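Local coordinates for transcription factor tau subunit sfc1 (PDB 4BJJ), which forms part of TFIIIC, which binds intragenic promoter elements of tRNA and 5S RNA genes to bring in RNA polymerase III, and contributes to its boxA-binding tauA portion, at residues S45-L58 against R96-Q108. The protein carries 3 engineered substitutions. Sequence-based numbering, arbitrary orientation.
Sequences SFQNPAAALLELNL and RQVFLFRDMADFQ. Engineered in segment 45-58: A50 (natural residue Lys), A51 (natural residue Gln).
Over one face of the F101 ring sits L56, its CB 3.8 Å from the centroid and 26° off the normal, the geometry of a CH-pi contact; at the edge, near the ring plane, the carbonyl O of L54 lies 3.6 Å from F101 CZ. Round F99, the CD2 methyl of L54 lies over one face and the backbone N of L53 in plane at the edge, while L54 CB comes to 3.6 Å from F99 CD2. L54 crosses F99 at about a right angle, its chi1 of -174° setting CG opposite the backbone N, and its CD2 also meets F101 CE2. One face of the F107 ring is covered over its centre by CB of D106, the preceding residue of its own segment; obliquely, L56 CD2 reaches F107 CZ (3.6 Å) and L58 CD1 reaches F107 CE1 (3.4 Å). L56 touches two rings: CB lies over F101, and CD2 sits between F101 and F107. Replacing F101 by an alanine would probably strip L56 CB of its aromatic face and open a gap beside L54 CD2.

Toward the helix end, the packing becomes mixed. Q97 lays its amide between S45, P49 and A52, with OE1 3.4 Å from A52 CB and NE2 3.6 Å from P49 CB. No hydrogen bond crosses between 45-58 and 96-108; S45 OG bonds instead to C42 O, and R96, whose CB lies obliquely to the F46 ring, forms a salt bridge with E12.

Backbone bonds of L54 to A70 and L56 to V68 tie residues 54-56 to strand 68-73, itself antiparallel to 88-100. Buried L54, L56, F99 and F101 form an apolar layer between residues 54-56 and the end of strand 88-100, consistent with the core of the Tau95 triple-barrel domain in this Sfc7-interacting fragment.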
ATOM      1  N   SER A  45      -4.900 -14.845  -1.133  1.00 47.20           N
ATOM      2  CA  SER A  45      -5.144 -13.947   0.005  1.00 41.84           C
ATOM      3  C   SER A  45      -6.613 -13.528   0.103  1.00 42.44           C
ATOM      4  O   SER A  45      -7.103 -13.225   1.201  1.00 45.03           O
ATOM      5  CB  SER A  45      -4.191 -12.714   0.044  1.00 36.32           C
ATOM      6  OG  SER A  45      -4.407 -11.820  -1.016  1.00 46.57           O
ATOM      7  N   PHE A  46      -7.323 -13.565  -1.025  1.00 39.96           N
ATOM      8  CA  PHE A  46      -8.738 -13.216  -1.057  1.00 40.88           C
ATOM      9  C   PHE A  46      -9.669 -14.416  -0.950  1.00 50.42           C
ATOM     10  O   PHE A  46     -10.748 -14.316  -0.379  1.00 53.68           O
ATOM     11  CB  PHE A  46      -9.052 -12.435  -2.325  1.00 44.86           C
ATOM     12  CG  PHE A  46      -8.672 -10.982  -2.231  1.00 50.56           C
ATOM     13  CD1 PHE A  46      -9.536 -10.077  -1.662  1.00 49.09           C
ATOM     14  CD2 PHE A  46      -7.436 -10.536  -2.672  1.00 48.91           C
ATOM     15  CE1 PHE A  46      -9.193  -8.758  -1.564  1.00 49.13           C
ATOM     16  CE2 PHE A  46      -7.088  -9.221  -2.578  1.00 45.37           C
ATOM     17  CZ  PHE A  46      -7.955  -8.332  -2.015  1.00 49.21           C
ATOM     18  N   GLN A  47      -9.244 -15.548  -1.488  1.00 50.39           N
ATOM     19  CA  GLN A  47     -10.042 -16.755  -1.438  1.00 46.62           C
ATOM     20  C   GLN A  47      -9.910 -17.486  -0.127  1.00 47.74           C
ATOM     21  O   GLN A  47     -10.881 -18.053   0.362  1.00 49.27           O
ATOM     22  CB  GLN A  47      -9.646 -17.682  -2.564  1.00 50.55           C
ATOM     23  CG  GLN A  47     -10.248 -17.252  -3.865  1.00 68.84           C
ATOM     24  CD  GLN A  47     -10.118 -18.312  -4.899  1.00 88.36           C
ATOM     25  OE1 GLN A  47      -9.644 -19.405  -4.600  1.00103.75           O
ATOM     26  NE2 GLN A  47     -10.539 -18.014  -6.124  1.00 84.64           N
ATOM     27  N   ASN A  48      -8.708 -17.460   0.433  1.00 47.13           N
ATOM     28  CA  ASN A  48      -8.404 -18.164   1.662  1.00 44.80           C
ATOM     29  C   ASN A  48      -7.321 -17.424   2.472  1.00 48.82           C
ATOM     30  O   ASN A  48      -6.194 -17.896   2.602  1.00 43.07           O
ATOM     31  CB  ASN A  48      -7.961 -19.590   1.323  1.00 43.25           C
ATOM     32  CG  ASN A  48      -7.935 -20.497   2.535  1.00 52.14           C
ATOM     33  OD1 ASN A  48      -8.240 -20.063   3.639  1.00 60.06           O
ATOM     34  ND2 ASN A  48      -7.559 -21.763   2.336  1.00 51.33           N
ATOM     35  N   PRO A  49      -7.673 -16.252   3.032  1.00 52.47           N
ATOM     36  CA  PRO A  49      -6.727 -15.339   3.712  1.00 53.59           C
ATOM     37  C   PRO A  49      -5.724 -16.020   4.659  1.00 47.93           C
ATOM     38  O   PRO A  49      -4.530 -15.739   4.610  1.00 48.99           O
ATOM     39  CB  PRO A  49      -7.640 -14.416   4.497  1.00 54.52           C
ATOM     40  CG  PRO A  49      -8.940 -14.445   3.751  1.00 53.01           C
ATOM     41  CD  PRO A  49      -9.062 -15.779   3.113  1.00 47.30           C
ATOM     42  N   ALA A  50      -6.213 -16.930   5.484  1.00 45.53           N
ATOM     43  CA  ALA A  50      -5.389 -17.627   6.458  1.00 43.64           C
ATOM     44  C   ALA A  50      -4.219 -18.418   5.858  1.00 45.24           C
ATOM     45  O   ALA A  50      -3.264 -18.755   6.559  1.00 47.69           O
ATOM     46  CB  ALA A  50      -6.284 -18.559   7.273  1.00 49.00           C
ATOM     47  N   ALA A  51      -4.316 -18.729   4.570  1.00 44.35           N
ATOM     48  CA  ALA A  51      -3.344 -19.566   3.871  1.00 38.95           C
ATOM     49  C   ALA A  51      -2.352 -18.761   3.043  1.00 42.68           C
ATOM     50  O   ALA A  51      -1.433 -19.332   2.447  1.00 44.90           O
ATOM     51  CB  ALA A  51      -4.077 -20.567   2.953  1.00 38.50           C
ATOM     52  N   ALA A  52      -2.570 -17.452   2.974  1.00 50.28           N
ATOM     53  CA  ALA A  52      -1.755 -16.565   2.154  1.00 47.19           C
ATOM     54  C   ALA A  52      -0.274 -16.738   2.438  1.00 41.87           C
ATOM     55  O   ALA A  52       0.141 -16.875   3.568  1.00 44.76           O
ATOM     56  CB  ALA A  52      -2.165 -15.125   2.381  1.00 51.42           C
ATOM     57  N   LEU A  53       0.513 -16.683   1.383  1.00 44.94           N
ATOM     58  CA  LEU A  53       1.898 -17.098   1.432  1.00 46.62           C
ATOM     59  C   LEU A  53       2.629 -16.465   0.244  1.00 40.26           C
ATOM     60  O   LEU A  53       2.120 -16.421  -0.861  1.00 39.88           O
ATOM     61  CB  LEU A  53       1.962 -18.643   1.347  1.00 46.77           C
ATOM     62  CG  LEU A  53       3.325 -19.297   1.519  1.00 58.35           C
ATOM     63  CD1 LEU A  53       3.175 -20.659   2.128  1.00 54.69           C
ATOM     64  CD2 LEU A  53       4.063 -19.400   0.196  1.00 67.91           C
ATOM     65  N   LEU A  54       3.844 -16.008   0.469  1.00 44.63           N
ATOM     66  CA  LEU A  54       4.665 -15.515  -0.613  1.00 40.04           C
ATOM     67  C   LEU A  54       6.121 -15.560  -0.181  1.00 42.32           C
ATOM     68  O   LEU A  54       6.459 -15.256   0.957  1.00 44.11           O
ATOM     69  CB  LEU A  54       4.234 -14.097  -0.984  1.00 41.65           C
ATOM     70  CG  LEU A  54       4.861 -13.407  -2.186  1.00 44.10           C
ATOM     71  CD1 LEU A  54       4.592 -14.139  -3.471  1.00 37.93           C
ATOM     72  CD2 LEU A  54       4.313 -11.979  -2.270  1.00 48.29           C
ATOM     73  N   GLU A  55       6.981 -15.923  -1.115  1.00 39.79           N
ATOM     74  CA  GLU A  55       8.386 -16.119  -0.836  1.00 41.12           C
ATOM     75  C   GLU A  55       9.271 -15.150  -1.653  1.00 41.14           C
ATOM     76  O   GLU A  55       9.006 -14.889  -2.818  1.00 38.09           O
ATOM     77  CB  GLU A  55       8.721 -17.566  -1.166  1.00 48.52           C
ATOM     78  CG  GLU A  55       9.983 -18.078  -0.539  1.00 62.61           C
ATOM     79  CD  GLU A  55      10.158 -19.553  -0.771  1.00 69.66           C
ATOM     80  OE1 GLU A  55       9.611 -20.331   0.029  1.00 77.74           O
ATOM     81  OE2 GLU A  55      10.834 -19.931  -1.753  1.00 63.90           O
ATOM     82  N   LEU A  56      10.307 -14.610  -1.015  1.00 39.40           N
ATOM     83  CA  LEU A  56      11.199 -13.651  -1.653  1.00 37.80           C
ATOM     84  C   LEU A  56      12.611 -14.205  -1.777  1.00 42.63           C
ATOM     85  O   LEU A  56      13.204 -14.723  -0.814  1.00 42.87           O
ATOM     86  CB  LEU A  56      11.232 -12.345  -0.858  1.00 39.50           C
ATOM     87  CG  LEU A  56      12.172 -11.241  -1.370  1.00 43.29           C
ATOM     88  CD1 LEU A  56      11.660 -10.616  -2.652  1.00 40.78           C
ATOM     89  CD2 LEU A  56      12.337 -10.190  -0.307  1.00 47.20           C
ATOM     90  N   ASN A  57      13.139 -14.075  -2.982  1.00 41.47           N
ATOM     91  CA  ASN A  57      14.493 -14.509  -3.296  1.00 42.49           C
ATOM     92  C   ASN A  57      15.255 -13.416  -4.053  1.00 42.99           C
ATOM     93  O   ASN A  57      15.184 -13.332  -5.279  1.00 45.69           O
ATOM     94  CB  ASN A  57      14.424 -15.783  -4.143  1.00 42.82           C
ATOM     95  CG  ASN A  57      15.748 -16.457  -4.272  1.00 46.93           C
ATOM     96  OD1 ASN A  57      16.733 -16.039  -3.682  1.00 49.12           O
ATOM     97  ND2 ASN A  57      15.785 -17.508  -5.046  1.00 52.67           N
ATOM     98  N   LEU A  58      15.965 -12.571  -3.315  1.00 42.92           N
ATOM     99  CA  LEU A  58      16.677 -11.429  -3.897  1.00 41.68           C
ATOM    100  C   LEU A  58      17.953 -11.779  -4.637  1.00 46.36           C
ATOM    101  O   LEU A  58      18.360 -11.046  -5.534  1.00 51.21           O
ATOM    102  CB  LEU A  58      17.041 -10.423  -2.813  1.00 41.42           C
ATOM    103  CG  LEU A  58      15.881  -9.695  -2.143  1.00 41.28           C
ATOM    104  CD1 LEU A  58      16.426  -8.836  -1.019  1.00 40.32           C
ATOM    105  CD2 LEU A  58      15.111  -8.874  -3.163  1.00 41.68           C
ATOM    106  N   ARG A  96      -6.643  -4.836   1.516  1.00 46.39           N
ATOM    107  CA  ARG A  96      -7.171  -5.764   2.520  1.00 42.15           C
ATOM    108  C   ARG A  96      -6.096  -6.639   3.141  1.00 38.25           C
ATOM    109  O   ARG A  96      -6.255  -7.074   4.271  1.00 37.38           O
ATOM    110  CB  ARG A  96      -8.278  -6.648   1.944  1.00 39.14           C
ATOM    111  CG  ARG A  96      -9.552  -5.919   1.526  1.00 36.65           C
ATOM    112  CD  ARG A  96     -10.111  -4.996   2.571  1.00 33.72           C
ATOM    113  NE  ARG A  96     -10.495  -5.642   3.823  1.00 38.88           N
ATOM    114  CZ  ARG A  96     -11.693  -6.188   4.051  1.00 39.48           C
ATOM    115  NH1 ARG A  96     -12.619  -6.213   3.109  1.00 33.58           N
ATOM    116  NH2 ARG A  96     -11.953  -6.748   5.215  1.00 37.11           N
ATOM    117  N   GLN A  97      -5.022  -6.900   2.409  1.00 36.32           N
ATOM    118  CA  GLN A  97      -3.898  -7.662   2.942  1.00 32.50           C
ATOM    119  C   GLN A  97      -2.533  -7.157   2.481  1.00 31.55           C
ATOM    120  O   GLN A  97      -2.376  -6.621   1.391  1.00 35.64           O
ATOM    121  CB  GLN A  97      -4.020  -9.169   2.636  1.00 36.95           C
ATOM    122  CG  GLN A  97      -3.991  -9.965   3.945  1.00 43.42           C
ATOM    123  CD  GLN A  97      -4.210 -11.448   3.779  1.00 55.08           C
ATOM    124  OE1 GLN A  97      -3.620 -12.087   2.922  1.00 62.71           O
ATOM    125  NE2 GLN A  97      -5.029 -12.013   4.642  1.00 59.28           N
ATOM    126  N   VAL A  98      -1.541  -7.363   3.334  1.00 31.12           N
ATOM    127  CA  VAL A  98      -0.197  -6.905   3.079  1.00 35.62           C
ATOM    128  C   VAL A  98       0.773  -8.056   3.249  1.00 34.47           C
ATOM    129  O   VAL A  98       0.708  -8.772   4.235  1.00 33.11           O
ATOM    130  CB  VAL A  98       0.202  -5.781   4.061  1.00 36.35           C
ATOM    131  CG1 VAL A  98       1.437  -5.100   3.583  1.00 41.43           C
ATOM    132  CG2 VAL A  98      -0.891  -4.773   4.156  1.00 41.38           C
ATOM    133  N   PHE A  99       1.668  -8.217   2.287  1.00 36.97           N
ATOM    134  CA  PHE A  99       2.826  -9.091   2.433  1.00 37.30           C
ATOM    135  C   PHE A  99       4.028  -8.217   2.809  1.00 36.85           C
ATOM    136  O   PHE A  99       4.489  -7.378   2.025  1.00 36.95           O
ATOM    137  CB  PHE A  99       3.081  -9.853   1.132  1.00 37.48           C
ATOM    138  CG  PHE A  99       1.941 -10.747   0.708  1.00 40.92           C
ATOM    139  CD1 PHE A  99       0.838 -10.221   0.041  1.00 38.36           C
ATOM    140  CD2 PHE A  99       1.977 -12.122   0.975  1.00 43.52           C
ATOM    141  CE1 PHE A  99      -0.196 -11.036  -0.356  1.00 42.72           C
ATOM    142  CE2 PHE A  99       0.936 -12.952   0.580  1.00 44.16           C
ATOM    143  CZ  PHE A  99      -0.148 -12.411  -0.095  1.00 43.94           C
ATOM    144  N   LEU A 100       4.505  -8.415   4.026  1.00 31.64           N
ATOM    145  CA  LEU A 100       5.539  -7.583   4.627  1.00 33.86           C
ATOM    146  C   LEU A 100       6.896  -8.242   4.491  1.00 40.05           C
ATOM    147  O   LEU A 100       7.200  -9.225   5.162  1.00 44.06           O
ATOM    148  CB  LEU A 100       5.234  -7.352   6.106  1.00 34.12           C
ATOM    149  CG  LEU A 100       3.884  -6.686   6.413  1.00 44.32           C
ATOM    150  CD1 LEU A 100       3.404  -7.067   7.795  1.00 51.47           C
ATOM    151  CD2 LEU A 100       3.931  -5.195   6.313  1.00 45.04           C
ATOM    152  N   PHE A 101       7.703  -7.694   3.599  1.00 50.00           N
ATOM    153  CA  PHE A 101       9.080  -8.108   3.466  1.00 47.68           C
ATOM    154  C   PHE A 101      10.024  -7.061   4.057  1.00 54.64           C
ATOM    155  O   PHE A 101      11.044  -7.427   4.615  1.00 58.77           O
ATOM    156  CB  PHE A 101       9.424  -8.378   2.007  1.00 41.34           C
ATOM    157  CG  PHE A 101       8.865  -9.639   1.491  1.00 39.27           C
ATOM    158  CD1 PHE A 101       9.317 -10.852   1.969  1.00 39.91           C
ATOM    159  CD2 PHE A 101       7.892  -9.622   0.523  1.00 38.87           C
ATOM    160  CE1 PHE A 101       8.802 -12.025   1.489  1.00 44.15           C
ATOM    161  CE2 PHE A 101       7.376 -10.803   0.040  1.00 46.68           C
ATOM    162  CZ  PHE A 101       7.843 -12.014   0.520  1.00 43.18           C
ATOM    163  N   ARG A 102       9.699  -5.769   3.940  1.00 59.97           N
ATOM    164  CA  ARG A 102      10.528  -4.734   4.587  1.00 60.86           C
ATOM    165  C   ARG A 102      10.429  -4.858   6.082  1.00 73.07           C
ATOM    166  O   ARG A 102       9.410  -5.307   6.600  1.00 82.95           O
ATOM    167  CB  ARG A 102      10.093  -3.329   4.188  1.00 51.55           C
ATOM    168  CG  ARG A 102      10.042  -3.148   2.711  1.00 53.60           C
ATOM    169  CD  ARG A 102      10.015  -1.715   2.319  1.00 46.95           C
ATOM    170  NE  ARG A 102       8.675  -1.164   2.351  1.00 50.32           N
ATOM    171  CZ  ARG A 102       7.858  -1.079   1.304  1.00 47.43           C
ATOM    172  NH1 ARG A 102       8.218  -1.540   0.109  1.00 40.97           N
ATOM    173  NH2 ARG A 102       6.667  -0.516   1.461  1.00 50.80           N
ATOM    174  N   ASP A 103      11.504  -4.497   6.763  1.00 90.16           N
ATOM    175  CA  ASP A 103      11.515  -4.410   8.223  1.00113.22           C
ATOM    176  C   ASP A 103      11.655  -5.764   8.940  1.00114.15           C
ATOM    177  O   ASP A 103      11.703  -5.823  10.173  1.00114.48           O
ATOM    178  CB  ASP A 103      10.292  -3.646   8.744  1.00128.21           C
ATOM    179  CG  ASP A 103      10.424  -3.269  10.208  1.00138.27           C
ATOM    180  OD1 ASP A 103      11.315  -2.452  10.539  1.00138.36           O
ATOM    181  OD2 ASP A 103       9.642  -3.806  11.023  1.00143.38           O
ATOM    182  N   MET A 104      11.728  -6.848   8.180  1.00 91.71           N
ATOM    183  CA  MET A 104      12.181  -8.095   8.758  1.00 77.30           C
ATOM    184  C   MET A 104      13.678  -7.893   8.974  1.00 81.38           C
ATOM    185  O   MET A 104      14.278  -7.020   8.341  1.00 79.72           O
ATOM    186  CB  MET A 104      11.901  -9.272   7.829  1.00 67.79           C
ATOM    187  CG  MET A 104      10.483  -9.291   7.280  1.00 67.11           C
ATOM    188  SD  MET A 104      10.136 -10.785   6.325  1.00109.43           S
ATOM    189  CE  MET A 104      10.048 -11.992   7.646  1.00 97.25           C
ATOM    190  N   ALA A 105      14.274  -8.679   9.868  1.00 95.30           N
ATOM    191  CA  ALA A 105      15.672  -8.490  10.257  1.00 97.05           C
ATOM    192  C   ALA A 105      16.631  -8.500   9.065  1.00 96.84           C
ATOM    193  O   ALA A 105      17.665  -7.836   9.110  1.00 97.32           O
ATOM    194  CB  ALA A 105      16.088  -9.543  11.288  1.00 95.68           C
ATOM    195  N   ASP A 106      16.278  -9.233   8.004  1.00 86.25           N
ATOM    196  CA  ASP A 106      17.178  -9.441   6.850  1.00 83.26           C
ATOM    197  C   ASP A 106      17.478  -8.180   6.039  1.00 83.29           C
ATOM    198  O   ASP A 106      18.611  -7.978   5.577  1.00 78.39           O
ATOM    199  CB  ASP A 106      16.608 -10.508   5.904  1.00 81.48           C
ATOM    200  CG  ASP A 106      16.199 -11.765   6.630  1.00 87.32           C
ATOM    201  OD1 ASP A 106      15.494 -11.643   7.654  1.00 95.72           O
ATOM    202  OD2 ASP A 106      16.574 -12.867   6.181  1.00 82.15           O
ATOM    203  N   PHE A 107      16.453  -7.343   5.878  1.00 83.95           N
ATOM    204  CA  PHE A 107      16.490  -6.230   4.939  1.00 78.46           C
ATOM    205  C   PHE A 107      16.576  -4.841   5.588  1.00 74.59           C
ATOM    206  O   PHE A 107      16.269  -3.838   4.946  1.00 70.93           O
ATOM    207  CB  PHE A 107      15.257  -6.316   4.045  1.00 76.51           C
ATOM    208  CG  PHE A 107      15.019  -7.685   3.508  1.00 81.36           C
ATOM    209  CD1 PHE A 107      15.982  -8.314   2.731  1.00 85.41           C
ATOM    210  CD2 PHE A 107      13.841  -8.363   3.795  1.00 83.38           C
ATOM    211  CE1 PHE A 107      15.769  -9.601   2.246  1.00 88.99           C
ATOM    212  CE2 PHE A 107      13.617  -9.645   3.313  1.00 77.59           C
ATOM    213  CZ  PHE A 107      14.580 -10.263   2.539  1.00 83.00           C
ATOM    214  N   GLN A 108      17.008  -4.772   6.843  1.00 78.13           N
ATOM    215  CA  GLN A 108      17.069  -3.493   7.524  1.00 89.56           C
ATOM    216  C   GLN A 108      18.258  -2.663   7.015  1.00 95.67           C
ATOM    217  O   GLN A 108      19.356  -3.193   6.792  1.00 92.86           O
ATOM    218  CB  GLN A 108      17.119  -3.682   9.041  1.00 99.06           C
ATOM    219  CG  GLN A 108      16.370  -2.577   9.803  1.00116.85           C
ATOM    220  CD  GLN A 108      14.854  -2.730   9.726  1.00125.38           C
ATOM    221  OE1 GLN A 108      14.339  -3.828   9.505  1.00126.61           O
ATOM    222  NE2 GLN A 108      14.134  -1.624   9.897  1.00126.73           N
TER